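Local coordinates for protein isocitrate dehydrogenase [NAD] subunit 1, mitochondrial (Saccharomyces cerevisiae, PDB 3BLX) that catalyses the NAD+-dependent oxidative decarboxylation of isocitrate to 2-oxoglutarate in the citric acid cycle, as part of an octamer with subunit 2, at residues 20-25 with 35-40; 48-53 with 67-72; 76-79 with 85-88; 297-302 with 306-311. All blocks are in the same frame, centred on the assembly; numbering follows the deposited sequence.

Interaction 1: residues 20-25 with 35-40; sequences VTLIPG and SVRTIF
The branched end of L22 lies over one face of the R37 guanidinium. CD2 of L22 does the touching. It stands 3.6 Å above the guanidinium plane, over its centre, and lies 3.7 Å from R37 CZ. L22 CG is anti to the backbone N (chi1 -173°), which points the leucine tip at the guanidinium of R37. The arginine comes from the helix side, and the two side chains meet at a slant. Its chain bends at chi3 (-97°), which turns the flat group against the strand. These two residues belong to a beta-alpha-beta unit: strand 17-25, helix 27-42, then strand 47-51, with the two strands parallel neighbours in the sheet. P24 adds a looser contact, its ring atom CG standing 4.3 Å from R37 NH2. No hydrogen bond links the two segments. R37 also rests on W49 and T51 of strand 47-51, and its NE forms a long, weak ion pair with D34. An alanine in place of R37 would take away the flat group over which L22 CD2 lies and would probably leave a gap between strand and helix.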
loop_
_atom_site.group_PDB
_atom_site.type_symbol
_atom_site.label_atom_id
_atom_site.label_comp_id
_atom_site.label_asym_id
_atom_site.label_seq_id
_atom_site.Cartn_x
_atom_site.Cartn_y
_atom_site.Cartn_z
ATOM N N VAL E 20 -2.378 16.683 -23.266
ATOM C CA VAL E 20 -2.207 17.492 -22.065
ATOM C C VAL E 20 -3.467 18.241 -21.617
ATOM O O VAL E 20 -4.247 18.733 -22.414
ATOM C CB VAL E 20 -0.973 18.421 -22.124
ATOM C CG1 VAL E 20 -0.101 18.060 -23.323
ATOM C CG2 VAL E 20 -1.389 19.862 -22.109
ATOM N N THR E 21 -3.669 18.275 -20.311
ATOM C CA THR E 21 -4.781 19.004 -19.723
ATOM C C THR E 21 -4.639 20.508 -19.969
ATOM O O THR E 21 -3.544 21.091 -19.802
ATOM C CB THR E 21 -4.897 18.702 -18.216
ATOM O OG1 THR E 21 -5.118 17.308 -18.043
ATOM C CG2 THR E 21 -6.073 19.437 -17.570
ATOM N N LEU E 22 -5.734 21.127 -20.400
ATOM C CA LEU E 22 -5.755 22.568 -20.600
ATOM C C LEU E 22 -6.876 23.146 -19.760
ATOM O O LEU E 22 -8.043 22.783 -19.928
ATOM C CB LEU E 22 -5.975 22.917 -22.073
ATOM C CG LEU E 22 -5.837 24.404 -22.374
ATOM C CD1 LEU E 22 -4.523 24.892 -21.877
ATOM C CD2 LEU E 22 -5.906 24.605 -23.825
ATOM N N ILE E 23 -6.524 24.028 -18.835
ATOM C CA ILE E 23 -7.514 24.671 -17.977
ATOM C C ILE E 23 -7.389 26.163 -18.206
ATOM O O ILE E 23 -6.507 26.805 -17.626
ATOM C CB ILE E 23 -7.221 24.386 -16.496
ATOM C CG1 ILE E 23 -7.263 22.894 -16.197
ATOM C CG2 ILE E 23 -8.200 25.096 -15.604
ATOM C CD1 ILE E 23 -6.566 22.506 -14.899
ATOM N N PRO E 24 -8.262 26.733 -19.055
ATOM C CA PRO E 24 -8.049 28.093 -19.564
ATOM C C PRO E 24 -8.308 29.167 -18.510
ATOM O O PRO E 24 -7.604 30.154 -18.460
ATOM C CB PRO E 24 -9.056 28.197 -20.710
ATOM C CG PRO E 24 -9.516 26.789 -20.964
ATOM C CD PRO E 24 -9.472 26.139 -19.638
ATOM N N GLY E 25 -9.291 28.971 -17.657
ATOM C CA GLY E 25 -9.563 29.967 -16.641
ATOM C C GLY E 25 -10.692 30.899 -17.018
ATOM O O GLY E 25 -11.643 30.500 -17.676
ATOM N N SER E 35 -4.012 32.258 -27.414
ATOM C CA SER E 35 -2.725 32.607 -27.985
ATOM C C SER E 35 -1.808 31.378 -28.116
ATOM O O SER E 35 -1.264 31.117 -29.185
ATOM C CB SER E 35 -2.085 33.715 -27.154
ATOM O OG SER E 35 -0.737 33.911 -27.508
ATOM N N VAL E 36 -1.661 30.611 -27.035
ATOM C CA VAL E 36 -0.837 29.413 -27.053
ATOM C C VAL E 36 -1.412 28.363 -28.007
ATOM O O VAL E 36 -0.707 27.846 -28.837
ATOM C CB VAL E 36 -0.668 28.810 -25.645
ATOM C CG1 VAL E 36 -0.166 27.381 -25.746
ATOM C CG2 VAL E 36 0.301 29.635 -24.830
ATOM N N ARG E 37 -2.692 28.044 -27.875
ATOM C CA ARG E 37 -3.351 27.116 -28.787
ATOM C C ARG E 37 -3.043 27.450 -30.245
ATOM O O ARG E 37 -2.736 26.555 -31.037
ATOM C CB ARG E 37 -4.857 27.138 -28.578
ATOM C CG ARG E 37 -5.386 25.973 -27.833
ATOM C CD ARG E 37 -6.860 25.827 -28.094
ATOM N NE ARG E 37 -7.641 26.430 -27.031
ATOM C CZ ARG E 37 -8.440 25.741 -26.223
ATOM N NH1 ARG E 37 -8.552 24.425 -26.387
ATOM N NH2 ARG E 37 -9.130 26.369 -25.261
ATOM N N THR E 38 -3.136 28.742 -30.576
ATOM C CA THR E 38 -2.900 29.266 -31.925
ATOM C C THR E 38 -1.446 29.082 -32.394
ATOM O O THR E 38 -1.182 28.562 -33.475
ATOM C CB THR E 38 -3.294 30.779 -32.028
ATOM O OG1 THR E 38 -4.699 30.945 -31.809
ATOM C CG2 THR E 38 -2.970 31.327 -33.388
ATOM N N ILE E 39 -0.500 29.527 -31.593
ATOM C CA ILE E 39 0.897 29.273 -31.907
ATOM C C ILE E 39 1.201 27.776 -32.050
ATOM O O ILE E 39 2.002 27.369 -32.894
ATOM C CB ILE E 39 1.813 29.849 -30.849
ATOM C CG1 ILE E 39 1.607 31.361 -30.731
ATOM C CG2 ILE E 39 3.256 29.500 -31.152
ATOM C CD1 ILE E 39 2.401 32.013 -29.602
ATOM N N PHE E 40 0.558 26.952 -31.235
ATOM C CA PHE E 40 0.836 25.513 -31.257
ATOM C C PHE E 40 0.335 24.827 -32.523
ATOM O O PHE E 40 1.044 24.027 -33.087
ATOM C CB PHE E 40 0.287 24.803 -30.006
ATOM C CG PHE E 40 1.258 24.764 -28.845
ATOM C CD1 PHE E 40 2.121 25.819 -28.602
ATOM C CD2 PHE E 40 1.267 23.705 -27.978
ATOM C CE1 PHE E 40 2.986 25.787 -27.533
ATOM C CE2 PHE E 40 2.120 23.672 -26.913
ATOM C CZ PHE E 40 2.986 24.709 -26.688
#

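Interaction 2: residues 48-53 with 67-72; sequences DWETIN and VESLKR
E50 reaches from strand 47-51 to S69 and R72 of helix 60-73, the helix of a beta-alpha-beta crossover that leads from this strand, past strand 17-25, to the parallel strand 75-80 of the same sheet. From CB, the E50 chain starts with CG anti to the backbone N (chi1 179°) and stays extended. CG passes 3.9 Å from S69 OG, and CD comes to 3.4 Å from the same oxygen. At the tip, OE1 takes a salt-bridging hydrogen bond from R72 NH2, 2.6 Å long and with an N-H...O angle of 158°. The carboxylate and guanidinium planes are only 8° apart, and NH2 approaches OE1 nearly end-on; it is one bond, not a paired one. S69 OG is 3.2 Å from OE1, a weak contact; its stronger polar partner is T21 OG1. The other oxygen, OE2, is held by N73 ND2 just beyond the segment. An alanine at E50 would probably leave R72 NH2 without its charged mate and N73 ND2 without this acceptor. R72 faces a second subunit, another copy of this protein, where its NH1 makes a weak hydrogen bond to E205 O. Beside the polar group, I52 CD1 packs on S69 CB at 3.8 Å.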
loop_
_atom_site.group_PDB
_atom_site.type_symbol
_atom_site.label_atom_id
_atom_site.label_comp_id
_atom_site.label_asym_id
_atom_site.label_seq_id
_atom_site.Cartn_x
_atom_site.Cartn_y
_atom_site.Cartn_z
ATOM N N ASP E 48 -2.386 17.158 -28.207
ATOM C CA ASP E 48 -3.840 17.231 -28.189
ATOM C C ASP E 48 -4.313 17.778 -26.841
ATOM O O ASP E 48 -3.986 17.240 -25.788
ATOM C CB ASP E 48 -4.444 15.851 -28.426
ATOM C CG ASP E 48 -4.220 15.322 -29.858
ATOM O OD1 ASP E 48 -3.985 16.132 -30.782
ATOM O OD2 ASP E 48 -4.296 14.083 -30.052
ATOM N N TRP E 49 -5.072 18.859 -26.864
ATOM C CA TRP E 49 -5.563 19.433 -25.623
ATOM C C TRP E 49 -6.783 18.691 -25.128
ATOM O O TRP E 49 -7.678 18.372 -25.899
ATOM C CB TRP E 49 -5.913 20.885 -25.823
ATOM C CG TRP E 49 -4.805 21.698 -26.434
ATOM C CD1 TRP E 49 -4.762 22.198 -27.698
ATOM C CD2 TRP E 49 -3.596 22.123 -25.790
ATOM N NE1 TRP E 49 -3.602 22.893 -27.887
ATOM C CE2 TRP E 49 -2.868 22.873 -26.731
ATOM C CE3 TRP E 49 -3.064 21.947 -24.507
ATOM C CZ2 TRP E 49 -1.647 23.449 -26.438
ATOM C CZ3 TRP E 49 -1.828 22.504 -24.227
ATOM C CH2 TRP E 49 -1.141 23.250 -25.181
ATOM N N GLU E 50 -6.807 18.390 -23.837
ATOM C CA GLU E 50 -8.017 17.873 -23.223
ATOM C C GLU E 50 -8.492 19.022 -22.376
ATOM O O GLU E 50 -8.097 19.173 -21.229
ATOM C CB GLU E 50 -7.723 16.672 -22.360
ATOM C CG GLU E 50 -8.955 16.073 -21.654
ATOM C CD GLU E 50 -8.672 14.744 -20.896
ATOM O OE1 GLU E 50 -9.392 14.441 -19.925
ATOM O OE2 GLU E 50 -7.737 13.991 -21.259
ATOM N N THR E 51 -9.310 19.865 -22.974
ATOM C CA THR E 51 -9.640 21.129 -22.366
ATOM C C THR E 51 -10.760 21.003 -21.320
ATOM O O THR E 51 -11.752 20.336 -21.533
ATOM C CB THR E 51 -9.859 22.238 -23.443
ATOM O OG1 THR E 51 -10.837 23.163 -22.987
ATOM C CG2 THR E 51 -10.305 21.651 -24.755
ATOM N N ILE E 52 -10.547 21.605 -20.156
ATOM C CA ILE E 52 -11.482 21.467 -19.048
ATOM C C ILE E 52 -12.156 22.797 -18.750
ATOM O O ILE E 52 -11.490 23.795 -18.440
ATOM C CB ILE E 52 -10.796 20.986 -17.728
ATOM C CG1 ILE E 52 -9.974 19.718 -17.943
ATOM C CG2 ILE E 52 -11.850 20.743 -16.658
ATOM C CD1 ILE E 52 -10.827 18.511 -18.346
ATOM N N ASN E 53 -13.483 22.791 -18.830
ATOM C CA ASN E 53 -14.301 23.985 -18.633
ATOM C C ASN E 53 -14.805 24.113 -17.205
ATOM O O ASN E 53 -15.796 23.510 -16.822
ATOM C CB ASN E 53 -15.495 23.958 -19.590
ATOM C CG ASN E 53 -15.079 23.717 -21.038
ATOM O OD1 ASN E 53 -14.530 24.619 -21.690
ATOM N ND2 ASN E 53 -15.345 22.499 -21.554
ATOM N N VAL E 67 -8.757 17.693 -11.836
ATOM C CA VAL E 67 -7.919 16.798 -11.070
ATOM C C VAL E 67 -7.892 15.453 -11.774
ATOM O O VAL E 67 -6.830 14.889 -12.006
ATOM C CB VAL E 67 -8.402 16.673 -9.583
ATOM C CG1 VAL E 67 -7.681 15.558 -8.841
ATOM C CG2 VAL E 67 -8.186 17.974 -8.862
ATOM N N GLU E 68 -9.063 14.966 -12.150
ATOM C CA GLU E 68 -9.192 13.673 -12.809
ATOM C C GLU E 68 -8.449 13.643 -14.158
ATOM O O GLU E 68 -7.784 12.654 -14.496
ATOM C CB GLU E 68 -10.673 13.304 -12.956
ATOM C CG GLU E 68 -10.989 11.828 -12.602
ATOM C CD GLU E 68 -10.395 11.373 -11.247
ATOM O OE1 GLU E 68 -9.834 10.257 -11.191
ATOM O OE2 GLU E 68 -10.483 12.112 -10.235
ATOM N N SER E 69 -8.534 14.743 -14.897
ATOM C CA SER E 69 -7.796 14.877 -16.133
ATOM C C SER E 69 -6.288 14.878 -15.907
ATOM O O SER E 69 -5.560 14.228 -16.653
ATOM C CB SER E 69 -8.244 16.131 -16.873
ATOM O OG SER E 69 -7.513 16.310 -18.067
ATOM N N LEU E 70 -5.817 15.591 -14.876
ATOM C CA LEU E 70 -4.396 15.577 -14.533
ATOM C C LEU E 70 -3.908 14.218 -14.079
ATOM O O LEU E 70 -2.792 13.843 -14.384
ATOM C CB LEU E 70 -4.066 16.604 -13.495
ATOM C CG LEU E 70 -3.871 17.988 -14.112
ATOM C CD1 LEU E 70 -3.947 19.039 -13.037
ATOM C CD2 LEU E 70 -2.560 18.083 -14.859
ATOM N N LYS E 71 -4.752 13.464 -13.385
ATOM C CA LYS E 71 -4.367 12.138 -12.974
ATOM C C LYS E 71 -4.101 11.230 -14.173
ATOM O O LYS E 71 -3.188 10.393 -14.136
ATOM C CB LYS E 71 -5.418 11.549 -12.049
ATOM C CG LYS E 71 -5.198 11.968 -10.606
ATOM C CD LYS E 71 -6.478 11.973 -9.775
ATOM C CE LYS E 71 -6.645 10.722 -8.941
ATOM N NZ LYS E 71 -7.721 10.970 -7.957
ATOM N N ARG E 72 -4.884 11.430 -15.233
ATOM C CA ARG E 72 -4.733 10.671 -16.457
ATOM C C ARG E 72 -3.565 11.161 -17.293
ATOM O O ARG E 72 -2.788 10.373 -17.787
ATOM C CB ARG E 72 -5.998 10.752 -17.287
ATOM C CG ARG E 72 -7.207 10.112 -16.670
ATOM C CD ARG E 72 -8.287 9.896 -17.711
ATOM N NE ARG E 72 -8.839 11.161 -18.177
ATOM C CZ ARG E 72 -9.776 11.836 -17.521
ATOM N NH1 ARG E 72 -10.249 11.352 -16.381
ATOM N NH2 ARG E 72 -10.243 12.984 -17.996
#

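Interaction 3: residues 76-79 with 85-88; sequences GLKG and ADQT
A buried salt bridge ties strand 75-80 of the main sheet to the short, weakly bonded helix 84-88 that soon follows it. K78 and D86 come from opposite directions and meet at their charged ends. K78 NZ gives a hydrogen bond to D86 OD1, 3.1 Å away, using the syn lone pair of that oxygen. D86 OD2 is farther from NZ, at 3.7 Å, and accepts the backbone N-H of W81. OD1 takes the lysine and OD2 mainly the loop N-H, which should limit the rotation of the carboxylate. K78 CG is anti to the backbone N (chi1 160°), and the chain then bends at chi3 and chi4. The bend also brings NZ to 3.5 Å from G79 O, a weak bond. E270 adds a long, weak ion pair to the same ammonium. The D86 side chain is about 9 Å from that of R98 and about 10 Å from that of R129, which probably bind the substrate, as in related enzymes. T88 packs on S190 of the isocitrate dehydrogenase subunit 2 chain. On the adjoining helix 92-99, L93 touches K78, while N94 touches both K78 and D86. Strand 75-80 itself lies between strands 17-25 and 267-269, parallel to both.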
loop_
_atom_site.group_PDB
_atom_site.type_symbol
_atom_site.label_atom_id
_atom_site.label_comp_id
_atom_site.label_asym_id
_atom_site.label_seq_id
_atom_site.Cartn_x
_atom_site.Cartn_y
_atom_site.Cartn_z
ATOM N N GLY E 76 -0.119 19.497 -17.363
ATOM C CA GLY E 76 -1.180 20.468 -17.580
ATOM C C GLY E 76 -0.719 21.877 -17.873
ATOM O O GLY E 76 0.360 22.296 -17.468
ATOM N N LEU E 77 -1.555 22.610 -18.595
ATOM C CA LEU E 77 -1.314 24.022 -18.867
ATOM C C LEU E 77 -2.525 24.743 -18.326
ATOM O O LEU E 77 -3.659 24.413 -18.654
ATOM C CB LEU E 77 -1.158 24.290 -20.370
ATOM C CG LEU E 77 -0.154 25.366 -20.799
ATOM C CD1 LEU E 77 -0.670 26.120 -21.981
ATOM C CD2 LEU E 77 0.091 26.333 -19.717
ATOM N N LYS E 78 -2.277 25.733 -17.498
ATOM C CA LYS E 78 -3.339 26.359 -16.761
ATOM C C LYS E 78 -3.303 27.877 -16.923
ATOM O O LYS E 78 -2.256 28.484 -16.786
ATOM C CB LYS E 78 -3.228 25.931 -15.296
ATOM C CG LYS E 78 -3.921 26.800 -14.297
ATOM C CD LYS E 78 -4.090 26.045 -12.999
ATOM C CE LYS E 78 -3.970 26.968 -11.769
ATOM N NZ LYS E 78 -4.706 28.261 -11.925
ATOM N N GLY E 79 -4.460 28.475 -17.223
ATOM C CA GLY E 79 -4.601 29.926 -17.293
ATOM C C GLY E 79 -4.891 30.578 -15.944
ATOM O O GLY E 79 -4.524 30.047 -14.893
ATOM N N ALA E 85 -8.585 34.769 -4.827
ATOM C CA ALA E 85 -8.231 33.399 -4.448
ATOM C C ALA E 85 -7.157 32.770 -5.359
ATOM O O ALA E 85 -6.113 32.334 -4.870
ATOM C CB ALA E 85 -9.485 32.508 -4.374
ATOM N N ASP E 86 -7.399 32.733 -6.672
ATOM C CA ASP E 86 -6.441 32.136 -7.611
ATOM C C ASP E 86 -5.054 32.792 -7.551
ATOM O O ASP E 86 -4.039 32.104 -7.660
ATOM C CB ASP E 86 -6.987 32.149 -9.053
ATOM C CG ASP E 86 -6.205 31.220 -10.005
ATOM O OD1 ASP E 86 -6.297 29.978 -9.852
ATOM O OD2 ASP E 86 -5.517 31.737 -10.919
ATOM N N GLN E 87 -5.016 34.112 -7.372
ATOM C CA GLN E 87 -3.761 34.864 -7.364
ATOM C C GLN E 87 -2.886 34.610 -6.123
ATOM O O GLN E 87 -1.674 34.837 -6.147
ATOM C CB GLN E 87 -4.042 36.363 -7.526
ATOM C CG GLN E 87 -4.773 36.721 -8.824
ATOM C CD GLN E 87 -5.182 38.188 -8.901
ATOM O OE1 GLN E 87 -5.056 38.938 -7.925
ATOM N NE2 GLN E 87 -5.675 38.602 -10.069
ATOM N N THR E 88 -3.496 34.133 -5.043
ATOM C CA THR E 88 -2.757 33.904 -3.802
ATOM C C THR E 88 -2.394 32.427 -3.565
ATOM O O THR E 88 -1.562 32.114 -2.705
ATOM C CB THR E 88 -3.508 34.485 -2.573
ATOM O OG1 THR E 88 -4.843 33.975 -2.538
ATOM C CG2 THR E 88 -3.571 35.998 -2.653
#

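Interaction 4: residues 297-302 with 306-311; sequences LMLNHL and EYATRI
This is apolar packing between the two arms of a helical hairpin, in the interior of the fold. Helices 289-302 and 306-320 are joined by a short turn. They run nearly antiparallel, with the axes of the two short segments crossing at -160° and 8.3 Å apart at their closest. The small side chain of A308 suits this spacing. Its CB lies 3.7 Å from L299 CB, and these two residues also have the nearest CA atoms, 5.7 Å apart. L299 CG is anti to the carbonyl carbon (chi1 -71°), which leads its CD1 in between several groups of the second helix. CD1 meets I311 CD1 at 3.8 Å, the two side chains crossing at about a right angle. It also lies 4.2 Å from Y307 CB. The Y307 ring turns off from the contact, and the side chain touches E43 and I45. F40 of helix 27-42 packs against both L299 and I311, so the hairpin is joined to that helix as well. No hydrogen bond crosses between the two segments. Beside L299, the N300 side chain bends in, and its OD1 comes to 3.4 Å from A308 CB.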
loop_
_atom_site.group_PDB
_atom_site.type_symbol
_atom_site.label_atom_id
_atom_site.label_comp_id
_atom_site.label_asym_id
_atom_site.label_seq_id
_atom_site.Cartn_x
_atom_site.Cartn_y
_atom_site.Cartn_z
ATOM N N LEU E 297 8.276 26.072 -21.162
ATOM C CA LEU E 297 8.739 25.246 -20.041
ATOM C C LEU E 297 8.104 23.869 -20.130
ATOM O O LEU E 297 8.758 22.861 -19.906
ATOM C CB LEU E 297 8.392 25.879 -18.703
ATOM C CG LEU E 297 9.191 27.122 -18.320
ATOM C CD1 LEU E 297 8.831 27.616 -16.916
ATOM C CD2 LEU E 297 10.658 26.808 -18.385
ATOM N N MET E 298 6.826 23.834 -20.462
ATOM C CA MET E 298 6.102 22.583 -20.646
ATOM C C MET E 298 6.676 21.764 -21.808
ATOM O O MET E 298 6.846 20.559 -21.695
ATOM C CB MET E 298 4.605 22.835 -20.840
ATOM C CG MET E 298 3.815 21.576 -20.920
ATOM S SD MET E 298 2.142 21.852 -21.475
ATOM C CE MET E 298 2.451 22.421 -23.159
ATOM N N LEU E 299 6.981 22.420 -22.920
ATOM C CA LEU E 299 7.575 21.739 -24.062
ATOM C C LEU E 299 8.907 21.079 -23.671
ATOM O O LEU E 299 9.122 19.897 -23.949
ATOM C CB LEU E 299 7.765 22.715 -25.227
ATOM C CG LEU E 299 6.477 23.174 -25.929
ATOM C CD1 LEU E 299 6.778 24.254 -26.936
ATOM C CD2 LEU E 299 5.725 22.025 -26.589
ATOM N N ASN E 300 9.787 21.844 -23.032
ATOM C CA ASN E 300 11.038 21.322 -22.492
ATOM C C ASN E 300 10.815 20.046 -21.687
ATOM O O ASN E 300 11.480 19.039 -21.885
ATOM C CB ASN E 300 11.711 22.355 -21.584
ATOM C CG ASN E 300 12.411 23.470 -22.366
ATOM O OD1 ASN E 300 12.654 23.358 -23.572
ATOM N ND2 ASN E 300 12.747 24.548 -21.671
ATOM N N HIS E 301 9.860 20.105 -20.775
ATOM C CA HIS E 301 9.551 18.993 -19.912
ATOM C C HIS E 301 9.046 17.761 -20.673
ATOM O O HIS E 301 9.323 16.622 -20.301
ATOM C CB HIS E 301 8.487 19.430 -18.921
ATOM C CG HIS E 301 8.398 18.557 -17.715
ATOM N ND1 HIS E 301 7.398 17.626 -17.548
ATOM C CD2 HIS E 301 9.179 18.483 -16.605
ATOM C CE1 HIS E 301 7.566 17.001 -16.394
ATOM N NE2 HIS E 301 8.630 17.514 -15.795
ATOM N N LEU E 302 8.272 17.987 -21.727
ATOM C CA LEU E 302 7.743 16.886 -22.515
ATOM C C LEU E 302 8.799 16.265 -23.420
ATOM O O LEU E 302 8.535 15.268 -24.080
ATOM C CB LEU E 302 6.592 17.381 -23.356
ATOM C CG LEU E 302 5.339 17.613 -22.548
ATOM C CD1 LEU E 302 4.283 18.251 -23.425
ATOM C CD2 LEU E 302 4.854 16.286 -22.018
ATOM N N GLU E 306 12.860 21.448 -29.188
ATOM C CA GLU E 306 13.307 22.062 -30.420
ATOM C C GLU E 306 12.223 23.095 -30.674
ATOM O O GLU E 306 12.517 24.275 -30.860
ATOM C CB GLU E 306 13.355 21.046 -31.557
ATOM C CG GLU E 306 14.086 19.729 -31.206
ATOM C CD GLU E 306 13.191 18.669 -30.515
ATOM O OE1 GLU E 306 11.938 18.704 -30.670
ATOM O OE2 GLU E 306 13.754 17.783 -29.827
ATOM N N TYR E 307 10.967 22.646 -30.628
ATOM C CA TYR E 307 9.816 23.542 -30.706
ATOM C C TYR E 307 9.878 24.668 -29.649
ATOM O O TYR E 307 9.425 25.794 -29.878
ATOM C CB TYR E 307 8.525 22.765 -30.490
ATOM C CG TYR E 307 8.132 21.804 -31.586
ATOM C CD1 TYR E 307 8.399 20.443 -31.476
ATOM C CD2 TYR E 307 7.454 22.246 -32.709
ATOM C CE1 TYR E 307 8.020 19.563 -32.465
ATOM C CE2 TYR E 307 7.067 21.371 -33.699
ATOM C CZ TYR E 307 7.353 20.032 -33.576
ATOM O OH TYR E 307 6.967 19.158 -34.571
ATOM N N ALA E 308 10.422 24.357 -28.483
ATOM C CA ALA E 308 10.459 25.329 -27.412
ATOM C C ALA E 308 11.476 26.413 -27.682
ATOM O O ALA E 308 11.273 27.562 -27.304
ATOM C CB ALA E 308 10.754 24.662 -26.084
ATOM N N THR E 309 12.591 26.048 -28.310
ATOM C CA THR E 309 13.642 27.018 -28.586
ATOM C C THR E 309 13.133 28.005 -29.637
ATOM O O THR E 309 13.347 29.213 -29.524
ATOM C CB THR E 309 14.937 26.338 -29.060
ATOM O OG1 THR E 309 15.283 25.293 -28.145
ATOM C CG2 THR E 309 16.063 27.335 -29.106
ATOM N N ARG E 310 12.425 27.478 -30.631
ATOM C CA ARG E 310 11.891 28.299 -31.700
ATOM C C ARG E 310 10.855 29.293 -31.182
ATOM O O ARG E 310 10.962 30.495 -31.433
ATOM C CB ARG E 310 11.294 27.416 -32.798
ATOM C CG ARG E 310 12.334 26.647 -33.601
ATOM C CD ARG E 310 11.680 25.592 -34.466
ATOM N NE ARG E 310 10.549 26.117 -35.228
ATOM C CZ ARG E 310 10.676 26.811 -36.351
ATOM N NH1 ARG E 310 11.888 27.065 -36.826
ATOM N NH2 ARG E 310 9.598 27.249 -36.991
ATOM N N ILE E 311 9.867 28.785 -30.450
ATOM C CA ILE E 311 8.808 29.620 -29.907
ATOM C C ILE E 311 9.369 30.677 -28.982
ATOM O O ILE E 311 8.907 31.814 -28.965
ATOM C CB ILE E 311 7.788 28.813 -29.144
ATOM C CG1 ILE E 311 6.999 27.945 -30.122
ATOM C CG2 ILE E 311 6.884 29.748 -28.362
ATOM C CD1 ILE E 311 6.042 27.002 -29.443
#

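Overall arrangement
The contacts come in series along the chain, each closing before the next opens. Interactions 1, 2 and 3 share one sheet: strand 17-25 lies between strands 47-51 and 75-80, parallel to both. Their centres are 12 to 14 Å apart. Backbone hydrogen bonds from strand 17-25 tie interaction 1 to both of the others. Interaction 4 comes from much later in the chain. Between centres, it is 14 Å from interaction 1, about 20 Å from interaction 2 and 21 Å from interaction 3. It joins them through side-chain packing, with M298 touching all three. Early strands and late helices thus form one body. Interaction 3 is the one nearest the presumed substrate-binding arginines.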